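Local coordinates for Atu0111 protein (Agrobacterium tumefaciens, PDB 2FSQ) that is of unknown function but belongs to the 2H superfamily, so it may be a phosphodiesterase or ligase acting on RNA or nucleotide-like substrates, at residues 96-101 with 105-110; 41-46 with 112-117. One frame throughout, in Å; residues are numbered along the deposited sequence.

Contact 1 (96-101 with 105-110)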
loop_
_atom_site.group_PDB
_atom_site.type_symbol
_atom_site.label_atom_id
_atom_site.label_comp_id
_atom_site.label_asym_id
_atom_site.label_seq_id
_atom_site.Cartn_x
_atom_site.Cartn_y
_atom_site.Cartn_z
ATOM N N ARG A 96 7.888 1.117 -16.700
ATOM C CA ARG A 96 9.032 0.413 -17.250
ATOM C C ARG A 96 10.178 1.397 -17.427
ATOM O O ARG A 96 10.499 1.812 -18.545
ATOM C CB ARG A 96 8.661 -0.261 -18.562
ATOM C CG ARG A 96 7.721 -1.409 -18.373
ATOM C CD ARG A 96 7.200 -1.918 -19.704
ATOM N NE ARG A 96 6.481 -3.182 -19.537
ATOM C CZ ARG A 96 7.072 -4.374 -19.436
ATOM N NH1 ARG A 96 8.397 -4.478 -19.482
ATOM N NH2 ARG A 96 6.330 -5.471 -19.291
ATOM N N ALA A 97 10.773 1.801 -16.305
ATOM C CA ALA A 97 11.801 2.837 -16.318
ATOM C C ALA A 97 12.696 2.737 -15.101
ATOM O O ALA A 97 12.223 2.381 -14.023
ATOM C CB ALA A 97 11.137 4.206 -16.346
ATOM N N LEU A 98 13.976 3.086 -15.265
ATOM C CA LEU A 98 14.870 3.252 -14.113
ATOM C C LEU A 98 14.426 4.523 -13.389
ATOM O O LEU A 98 14.005 5.485 -14.040
ATOM C CB LEU A 98 16.320 3.401 -14.582
ATOM C CG LEU A 98 16.845 2.317 -15.539
ATOM C CD1 LEU A 98 18.272 2.613 -15.948
ATOM C CD2 LEU A 98 16.749 0.926 -14.918
ATOM N N PRO A 99 14.560 4.575 -12.055
ATOM C CA PRO A 99 15.088 3.618 -11.100
ATOM C C PRO A 99 14.021 2.707 -10.495
ATOM O O PRO A 99 14.164 2.270 -9.338
ATOM C CB PRO A 99 15.653 4.528 -10.010
ATOM C CG PRO A 99 14.659 5.625 -9.947
ATOM C CD PRO A 99 14.204 5.845 -11.391
ATOM N N TYR A 100 12.976 2.412 -11.264
ATOM C CA TYR A 100 11.875 1.561 -10.787
ATOM C C TYR A 100 11.964 0.157 -11.380
ATOM O O TYR A 100 11.003 -0.615 -11.325
ATOM C CB TYR A 100 10.522 2.203 -11.138
ATOM C CG TYR A 100 10.416 3.644 -10.725
ATOM C CD1 TYR A 100 10.697 4.665 -11.632
ATOM C CD2 TYR A 100 10.126 3.989 -9.409
ATOM C CE1 TYR A 100 10.622 6.000 -11.248
ATOM C CE2 TYR A 100 10.068 5.309 -9.012
ATOM C CZ TYR A 100 10.335 6.311 -9.927
ATOM O OH TYR A 100 10.259 7.623 -9.514
ATOM N N TRP A 101 13.125 -0.156 -11.944
ATOM C CA TRP A 101 13.359 -1.376 -12.710
ATOM C C TRP A 101 14.831 -1.734 -12.509
ATOM O O TRP A 101 15.661 -0.835 -12.366
ATOM C CB TRP A 101 13.108 -1.074 -14.180
ATOM C CG TRP A 101 12.897 -2.245 -15.068
ATOM C CD1 TRP A 101 13.852 -2.928 -15.786
ATOM C CD2 TRP A 101 11.643 -2.862 -15.383
ATOM N NE1 TRP A 101 13.259 -3.924 -16.511
ATOM C CE2 TRP A 101 11.907 -3.918 -16.282
ATOM C CE3 TRP A 101 10.313 -2.619 -14.997
ATOM C CZ2 TRP A 101 10.891 -4.742 -16.784
ATOM C CZ3 TRP A 101 9.313 -3.440 -15.505
ATOM C CH2 TRP A 101 9.606 -4.480 -16.388
ATOM N N LEU A 105 18.048 -5.728 -16.432
ATOM C CA LEU A 105 16.995 -6.304 -17.273
ATOM C C LEU A 105 16.475 -5.330 -18.308
ATOM O O LEU A 105 16.210 -4.182 -17.988
ATOM C CB LEU A 105 15.805 -6.760 -16.424
ATOM C CG LEU A 105 16.006 -7.932 -15.466
ATOM C CD1 LEU A 105 14.670 -8.302 -14.837
ATOM C CD2 LEU A 105 16.601 -9.117 -16.201
ATOM N N PRO A 106 16.268 -5.801 -19.544
ATOM C CA PRO A 106 15.650 -4.951 -20.558
ATOM C C PRO A 106 14.325 -4.363 -20.062
ATOM O O PRO A 106 13.563 -5.048 -19.383
ATOM C CB PRO A 106 15.417 -5.912 -21.723
ATOM C CG PRO A 106 16.407 -7.004 -21.523
ATOM C CD PRO A 106 16.617 -7.137 -20.061
ATOM N N LEU A 107 14.064 -3.115 -20.428
ATOM C CA LEU A 107 12.853 -2.412 -19.962
ATOM C C LEU A 107 11.590 -3.061 -20.516
ATOM O O LEU A 107 10.523 -2.863 -19.950
ATOM C CB LEU A 107 12.893 -0.923 -20.330
ATOM C CG LEU A 107 14.059 -0.103 -19.728
ATOM C CD1 LEU A 107 14.106 1.322 -20.310
ATOM C CD2 LEU A 107 13.997 -0.053 -18.194
ATOM N N ASP A 108 11.719 -3.839 -21.599
ATOM C CA ASP A 108 10.563 -4.499 -22.217
ATOM C C ASP A 108 10.427 -5.975 -21.838
ATOM O O ASP A 108 9.651 -6.708 -22.450
ATOM C CB ASP A 108 10.542 -4.295 -23.751
ATOM C CG ASP A 108 11.786 -4.811 -24.439
ATOM O OD1 ASP A 108 12.768 -5.189 -23.754
ATOM O OD2 ASP A 108 11.786 -4.817 -25.702
ATOM N N THR A 109 11.152 -6.410 -20.810
ATOM C CA THR A 109 11.044 -7.791 -20.318
ATOM C C THR A 109 9.612 -8.039 -19.860
ATOM O O THR A 109 9.058 -7.219 -19.110
ATOM C CB THR A 109 11.988 -8.044 -19.130
ATOM O OG1 THR A 109 13.332 -7.769 -19.533
ATOM C CG2 THR A 109 11.877 -9.495 -18.605
ATOM N N PRO A 110 8.996 -9.153 -20.307
ATOM C CA PRO A 110 7.662 -9.482 -19.795
ATOM C C PRO A 110 7.649 -9.559 -18.266
ATOM O O PRO A 110 8.612 -10.040 -17.658
ATOM C CB PRO A 110 7.389 -10.858 -20.397
ATOM C CG PRO A 110 8.200 -10.845 -21.679
ATOM C CD PRO A 110 9.466 -10.160 -21.288
#
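Arg-96 wraps its side chain around the carbonyl oxygen of Leu-107. CB, CG and CD of Arg-96 each in turn lie 3.5 Å from Leu-107 O, so the methylenes follow its outline. CG, CD and NE are laid out straight, and the bend comes at the end, where chi4 of -81° turns the guanidinium to one side, toward segment 105-110. NE and NH2 have partners elsewhere, NH2 in a salt bridge to Glu-93. NH1 of Arg-96 then meets Leu-107 O at 2.7 Å and Thr-109 O at 2.8 Å, both in the guanidinium plane. NH2 joins NH1 on Thr-109 O at 3.2 Å; both nitrogens reach that oxygen from one face of its carbonyl plane, above it rather than along a lone pair.

The second contributor is Trp-101, whose CG stands anti to the backbone N (chi1 -162°), carrying the indole toward the carbonyls of segment 105-110. Its NE1 is 3.1 Å from Pro-106 O in a weak hydrogen bond and makes another weak one to Leu-105 O. Over one indole face lie both Leu-107 O and the CD2 methyl of Leu-107, the methyl 4.1 Å from the centroid of the five-membered ring in a CH-pi contact.

Pro-106 to Thr-109 form a type I beta turn, and carbonyls in and beside it face segment 96-101. Pro-106 O takes the backbone N of Thr-109 and also its hydroxyl, with Thr-109 OG1 at 2.7 Å, which suits threonine to this turn. Pro-110 follows at the N-cap position, just before helix 111-121.

Arginine and tryptophan suit this place as donors to backbone oxygens: they tie the turn to the preceding loop without any backbone-to-backbone bond between the segments, while Glu-93 probably balances the arginine's charge.

Contact 2 (41-46 with 112-117)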
loop_
_atom_site.group_PDB
_atom_site.type_symbol
_atom_site.label_atom_id
_atom_site.label_comp_id
_atom_site.label_asym_id
_atom_site.label_seq_id
_atom_site.Cartn_x
_atom_site.Cartn_y
_atom_site.Cartn_z
ATOM N N PRO A 41 -0.270 -5.413 -14.492
ATOM C CA PRO A 41 0.434 -6.488 -13.780
ATOM C C PRO A 41 1.801 -6.114 -13.253
ATOM O O PRO A 41 2.500 -5.295 -13.836
ATOM C CB PRO A 41 0.577 -7.605 -14.821
ATOM C CG PRO A 41 -0.303 -7.197 -15.964
ATOM C CD PRO A 41 -0.461 -5.718 -15.924
ATOM N N GLY A 42 2.182 -6.758 -12.158
ATOM C CA GLY A 42 3.475 -6.497 -11.555
ATOM C C GLY A 42 3.787 -7.517 -10.490
ATOM O O GLY A 42 3.115 -8.559 -10.380
ATOM N N ASN A 43 4.799 -7.204 -9.690
ATOM C CA ASN A 43 5.141 -8.014 -8.546
ATOM C C ASN A 43 5.589 -7.095 -7.406
ATOM O O ASN A 43 5.757 -5.886 -7.615
ATOM C CB ASN A 43 6.169 -9.099 -8.910
ATOM C CG ASN A 43 7.425 -8.541 -9.552
ATOM O OD1 ASN A 43 8.017 -7.585 -9.064
ATOM N ND2 ASN A 43 7.870 -9.183 -10.631
ATOM N N THR A 44 5.712 -7.644 -6.201
ATOM C CA THR A 44 5.864 -6.804 -5.018
ATOM C C THR A 44 6.131 -7.669 -3.799
ATOM O O THR A 44 5.857 -8.866 -3.832
ATOM C CB THR A 44 4.584 -5.961 -4.792
ATOM O OG1 THR A 44 4.759 -5.077 -3.683
ATOM C CG2 THR A 44 3.374 -6.835 -4.535
ATOM N N VAL A 45 6.655 -7.061 -2.732
ATOM C CA VAL A 45 6.736 -7.726 -1.441
ATOM C C VAL A 45 5.751 -7.037 -0.492
ATOM O O VAL A 45 5.851 -5.828 -0.238
ATOM C CB VAL A 45 8.135 -7.680 -0.829
ATOM C CG1 VAL A 45 8.130 -8.456 0.507
ATOM C CG2 VAL A 45 9.156 -8.293 -1.790
ATOM N N VAL A 46 4.805 -7.817 0.038
ATOM C CA VAL A 46 3.787 -7.242 0.914
ATOM C C VAL A 46 3.515 -8.140 2.107
ATOM O O VAL A 46 3.842 -9.322 2.071
ATOM C CB VAL A 46 2.425 -7.014 0.163
ATOM C CG1 VAL A 46 2.635 -6.330 -1.152
ATOM C CG2 VAL A 46 1.652 -8.314 -0.033
ATOM N N ASP A 112 6.168 -11.529 -16.271
ATOM C CA ASP A 112 6.381 -12.890 -15.751
ATOM C C ASP A 112 7.848 -13.329 -15.715
ATOM O O ASP A 112 8.253 -14.072 -14.810
ATOM C CB ASP A 112 5.555 -13.918 -16.526
ATOM C CG ASP A 112 4.090 -13.924 -16.125
ATOM O OD1 ASP A 112 3.694 -13.223 -15.152
ATOM O OD2 ASP A 112 3.325 -14.664 -16.786
ATOM N N ALA A 113 8.642 -12.893 -16.698
ATOM C CA ALA A 113 10.075 -13.177 -16.685
ATOM C C ALA A 113 10.810 -12.422 -15.577
ATOM O O ALA A 113 11.762 -12.924 -14.997
ATOM C CB ALA A 113 10.713 -12.924 -18.069
ATOM N N VAL A 114 10.359 -11.209 -15.257
ATOM C CA VAL A 114 10.957 -10.504 -14.127
ATOM C C VAL A 114 10.639 -11.251 -12.811
ATOM O O VAL A 114 11.504 -11.406 -11.947
ATOM C CB VAL A 114 10.503 -9.025 -14.034
ATOM C CG1 VAL A 114 11.266 -8.335 -12.929
ATOM C CG2 VAL A 114 10.726 -8.287 -15.377
ATOM N N THR A 115 9.395 -11.702 -12.685
ATOM C CA THR A 115 8.961 -12.492 -11.537
ATOM C C THR A 115 9.848 -13.741 -11.358
ATOM O O THR A 115 10.308 -14.020 -10.245
ATOM C CB THR A 115 7.469 -12.834 -11.642
ATOM O OG1 THR A 115 6.705 -11.616 -11.649
ATOM C CG2 THR A 115 7.024 -13.709 -10.471
ATOM N N ASP A 116 10.147 -14.441 -12.456
ATOM C CA ASP A 116 11.046 -15.608 -12.389
ATOM C C ASP A 116 12.469 -15.244 -11.938
ATOM O O ASP A 116 13.062 -15.958 -11.121
ATOM C CB ASP A 116 11.107 -16.356 -13.730
ATOM C CG ASP A 116 9.741 -16.891 -14.190
ATOM O OD1 ASP A 116 8.833 -17.126 -13.362
ATOM O OD2 ASP A 116 9.589 -17.116 -15.412
ATOM N N TYR A 117 13.021 -14.155 -12.478
ATOM C CA TYR A 117 14.362 -13.672 -12.110
ATOM C C TYR A 117 14.432 -13.405 -10.612
ATOM O O TYR A 117 15.375 -13.830 -9.935
ATOM C CB TYR A 117 14.730 -12.442 -12.967
ATOM C CG TYR A 117 15.941 -11.585 -12.575
ATOM C CD1 TYR A 117 17.245 -11.947 -12.945
ATOM C CD2 TYR A 117 15.769 -10.361 -11.929
ATOM C CE1 TYR A 117 18.355 -11.120 -12.628
ATOM C CE2 TYR A 117 16.861 -9.529 -11.614
ATOM C CZ TYR A 117 18.153 -9.905 -11.965
ATOM O OH TYR A 117 19.237 -9.066 -11.644
#
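Asn-43 and Thr-115 lie alongside one another with their side chains pointing in opposite senses, the amide of the strand residue passing the hydroxyl of the helix residue. Where they pass, Asn-43 ND2 donates to Thr-115 OG1 over 2.9 Å. The bond is nearly straight, 169° at the hydrogen, and the hydroxyl oxygen sits close to the amide plane, so an N-H points directly at it.

Asn-43 holds CG between its own backbone N and carbonyl carbon (chi1 55°), the crowded position, which turns the amide across from strand 42-48 to the helix. In Thr-115, OG1 lies beside the backbone N and CG2 anti to it, and from there the hydroxyl can also serve the carbonyl of Ile-111 one turn back, a familiar bond for threonine within a helix. Val-114 flanks the pair: its CG1 comes within 4.2 Å of Asn-43 ND2, a plain packing contact, while the same side chain also rests on Val-91 and Trp-101.

The amide's other end is engaged too: Asn-43 OD1 accepts the backbone N of Val-91, so asparagine can link the adjoining antiparallel strand 84-92 and the helix at once, and threonine answers with a hydroxyl that both gives and takes.

All three touching residues are buried. Amide and hydroxyl share one bond that involves no charged group, joining helix 111-121 to the four-stranded antiparallel sheet of strand 42-48, while Val-91 N and Ile-111 O engage the amide oxygen and the hydroxyl; bonds at both ends should fix the amide's rotation.

Contact 1 is a surface contact inside the long connection between strand 84-92 and helix 111-121, whereas contact 2 is buried and joins that helix to strand 42-48. The first nests within the loop closed by the second. Their chemistry differs with their place: contact 1 uses a charged guanidinium and an indole, itself buried, against backbone carbonyls, contact 2 one neutral side-chain pair. The centres are about 12 Å apart, and an apolar seam connects them, with Thr-109 CG2 3.6 Å from Val-114 CG2 and Leu-105 CD1 3.7 Å from Tyr-117 CD2. The loop of contact 1 therefore packs, on Val-114 and Tyr-117, against the same helix that contact 2 links to the sheet.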